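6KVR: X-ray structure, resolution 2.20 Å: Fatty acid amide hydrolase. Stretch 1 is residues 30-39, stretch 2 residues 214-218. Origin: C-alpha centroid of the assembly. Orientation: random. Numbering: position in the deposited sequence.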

# COMPACT_ATOMS: atom_id res chain seq x y z
N LYS A 30 3.39 -22.91 -33.23
CA LYS A 30 2.62 -23.01 -31.99
C LYS A 30 1.43 -22.06 -31.98
O LYS A 30 0.39 -22.37 -31.41
CB LYS A 30 3.52 -22.73 -30.78
CG LYS A 30 4.91 -23.33 -30.90
CD LYS A 30 5.60 -23.31 -29.56
CE LYS A 30 7.00 -23.86 -29.67
NZ LYS A 30 7.02 -25.18 -29.00
N VAL A 31 1.58 -20.89 -32.61
CA VAL A 31 0.48 -19.93 -32.68
C VAL A 31 -0.65 -20.48 -33.55
O VAL A 31 -1.83 -20.41 -33.19
CB VAL A 31 0.98 -18.57 -33.20
CG1 VAL A 31 -0.20 -17.60 -33.39
CG2 VAL A 31 1.99 -17.99 -32.26
N GLU A 32 -0.29 -21.05 -34.71
CA GLU A 32 -1.31 -21.60 -35.61
C GLU A 32 -2.11 -22.72 -34.95
O GLU A 32 -3.34 -22.77 -35.07
CB GLU A 32 -0.64 -22.09 -36.90
CG GLU A 32 0.08 -20.97 -37.66
CD GLU A 32 0.93 -21.48 -38.82
OE1 GLU A 32 1.23 -20.68 -39.75
OE2 GLU A 32 1.33 -22.67 -38.79
N LYS A 33 -1.44 -23.63 -34.24
CA LYS A 33 -2.15 -24.62 -33.44
C LYS A 33 -3.11 -23.96 -32.45
O LYS A 33 -4.26 -24.40 -32.30
CB LYS A 33 -1.13 -25.51 -32.73
CG LYS A 33 -1.69 -26.47 -31.69
CD LYS A 33 -2.45 -27.64 -32.32
CE LYS A 33 -2.67 -28.73 -31.27
NZ LYS A 33 -2.48 -28.20 -29.87
N TYR A 34 -2.66 -22.89 -31.79
CA TYR A 34 -3.52 -22.18 -30.84
C TYR A 34 -4.75 -21.60 -31.55
O TYR A 34 -5.86 -21.61 -31.00
CB TYR A 34 -2.73 -21.07 -30.14
CG TYR A 34 -3.41 -20.36 -28.98
CD1 TYR A 34 -4.25 -19.27 -29.20
CD2 TYR A 34 -3.16 -20.72 -27.67
CE1 TYR A 34 -4.84 -18.59 -28.14
CE2 TYR A 34 -3.75 -20.06 -26.60
CZ TYR A 34 -4.59 -18.99 -26.84
OH TYR A 34 -5.17 -18.33 -25.77
N ARG A 35 -4.56 -21.07 -32.76
CA ARG A 35 -5.68 -20.53 -33.51
C ARG A 35 -6.64 -21.64 -33.93
O ARG A 35 -7.86 -21.48 -33.85
CB ARG A 35 -5.18 -19.77 -34.74
CG ARG A 35 -4.39 -18.53 -34.43
CD ARG A 35 -3.84 -17.94 -35.71
NE ARG A 35 -2.91 -16.84 -35.48
CZ ARG A 35 -1.91 -16.54 -36.29
NH1 ARG A 35 -1.65 -17.27 -37.36
NH2 ARG A 35 -1.15 -15.49 -36.02
N GLN A 36 -6.08 -22.77 -34.38
CA GLN A 36 -6.93 -23.88 -34.80
C GLN A 36 -7.71 -24.44 -33.62
O GLN A 36 -8.88 -24.81 -33.76
CB GLN A 36 -6.09 -24.98 -35.46
CG GLN A 36 -6.90 -26.05 -36.16
CD GLN A 36 -7.95 -25.46 -37.10
OE1 GLN A 36 -7.62 -24.70 -38.01
NE2 GLN A 36 -9.21 -25.80 -36.87
N ASP A 37 -7.08 -24.48 -32.43
CA ASP A 37 -7.78 -24.98 -31.25
C ASP A 37 -8.97 -24.09 -30.90
O ASP A 37 -10.00 -24.60 -30.44
CB ASP A 37 -6.81 -25.07 -30.06
CG ASP A 37 -5.88 -26.28 -30.16
OD1 ASP A 37 -6.22 -27.27 -30.85
OD2 ASP A 37 -4.78 -26.23 -29.54
N LEU A 38 -8.86 -22.78 -31.12
CA LEU A 38 -10.00 -21.91 -30.86
C LEU A 38 -11.14 -22.18 -31.85
O LEU A 38 -12.31 -22.29 -31.44
CB LEU A 38 -9.57 -20.44 -30.91
CG LEU A 38 -10.64 -19.36 -30.74
CD1 LEU A 38 -11.37 -19.47 -29.40
CD2 LEU A 38 -10.05 -17.96 -30.94
N LYS A 39 -10.82 -22.31 -33.14
CA LYS A 39 -11.85 -22.65 -34.13
C LYS A 39 -12.54 -23.95 -33.77
O LYS A 39 -13.76 -24.04 -33.83
CB LYS A 39 -11.26 -22.76 -35.53
CG LYS A 39 -11.32 -21.48 -36.35
CD LYS A 39 -10.33 -21.49 -37.51
CE LYS A 39 -10.10 -20.08 -38.03
NZ LYS A 39 -8.73 -19.58 -37.67
N ASN A 214 -3.03 -8.20 -31.34
CA ASN A 214 -2.08 -9.19 -30.87
C ASN A 214 -1.81 -10.19 -32.00
O ASN A 214 -2.57 -10.27 -32.97
CB ASN A 214 -2.61 -9.91 -29.62
CG ASN A 214 -3.80 -10.79 -29.93
OD1 ASN A 214 -3.64 -11.93 -30.37
ND2 ASN A 214 -5.01 -10.27 -29.69
N ASN A 215 -0.75 -10.97 -31.84
CA ASN A 215 -0.32 -11.92 -32.86
C ASN A 215 -1.02 -13.27 -32.77
O ASN A 215 -0.69 -14.15 -33.56
CB ASN A 215 1.20 -12.13 -32.78
CG ASN A 215 1.97 -11.02 -33.47
OD1 ASN A 215 1.62 -10.62 -34.58
ND2 ASN A 215 2.99 -10.50 -32.80
N PHE A 216 -1.94 -13.46 -31.84
CA PHE A 216 -2.66 -14.74 -31.78
C PHE A 216 -3.95 -14.67 -32.60
O PHE A 216 -4.14 -15.46 -33.53
CB PHE A 216 -3.01 -15.11 -30.33
CG PHE A 216 -1.84 -15.40 -29.44
CD1 PHE A 216 -1.12 -14.37 -28.85
CD2 PHE A 216 -1.51 -16.71 -29.11
CE1 PHE A 216 -0.06 -14.64 -27.98
CE2 PHE A 216 -0.46 -16.98 -28.24
CZ PHE A 216 0.26 -15.94 -27.67
N THR A 217 -4.83 -13.72 -32.28
CA THR A 217 -6.16 -13.63 -32.87
C THR A 217 -6.44 -12.33 -33.60
O THR A 217 -7.56 -12.15 -34.10
CB THR A 217 -7.23 -13.78 -31.77
OG1 THR A 217 -7.04 -12.75 -30.78
CG2 THR A 217 -7.12 -15.16 -31.11
N GLY A 218 -5.49 -11.39 -33.65
CA GLY A 218 -5.71 -10.14 -34.39
C GLY A 218 -6.45 -9.10 -33.57
O GLY A 218 -6.08 -8.82 -32.43

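The contact between residues 30-39 and 214-218 of this fatty acid amide hydrolase is a helix docked against an irregular loop, with one arginine gripping the loop backbone beside a small apolar seam. It illustrates a general principle: a segment without regular structure can leave some peptide carbonyls without a partner in a regular backbone pattern, and a side chain from a neighbouring helix can satisfy them.

Stretch 1 is helical throughout, and the three- and four-residue spacing of the helix gathers Val31, Tyr34, Arg35 and Leu38 on the side that meets the loop, while Glu32 points away. The backbones come nearest at Val31 and Phe216, whose CA atoms lie 6.1 Å apart.

The polar element is Arg35. Its CA-to-CB bond points sideways, but the extended chain (chi1 m, chi2 and chi3 t) brings the guanidinium to the loop. Arg35 NE donates to Phe216 O at 2.7 Å, and Arg35 NH2 to Asn215 O at 2.8 Å. Both acceptors lie near the guanidinium plane, where its N-H bonds point, so one planar group serves two consecutive carbonyls.

Phe216 contributes the largest covered area of any residue here. Its ring directs an edge toward the face of Tyr34, with centroids 5.2 Å apart and planes at 63°; the closest atoms, Tyr34 CD1 and Phe216 CD2, are 3.8 Å apart. Such a geometry sets the slightly positive ring edge against the electron-rich face. Val31 packs against the loop backbone, its CG1 4.1 Å from Phe216 CA, and Leu38 CD2 meets the methyl Thr217 CG2 at 4.1 Å.

The loop is also braced internally. Asn214 OD1 accepts hydrogen bonds from Phe216 N (2.7 Å) and Thr217 N (2.9 Å), tying down the turn whose carbonyls Arg35 reads.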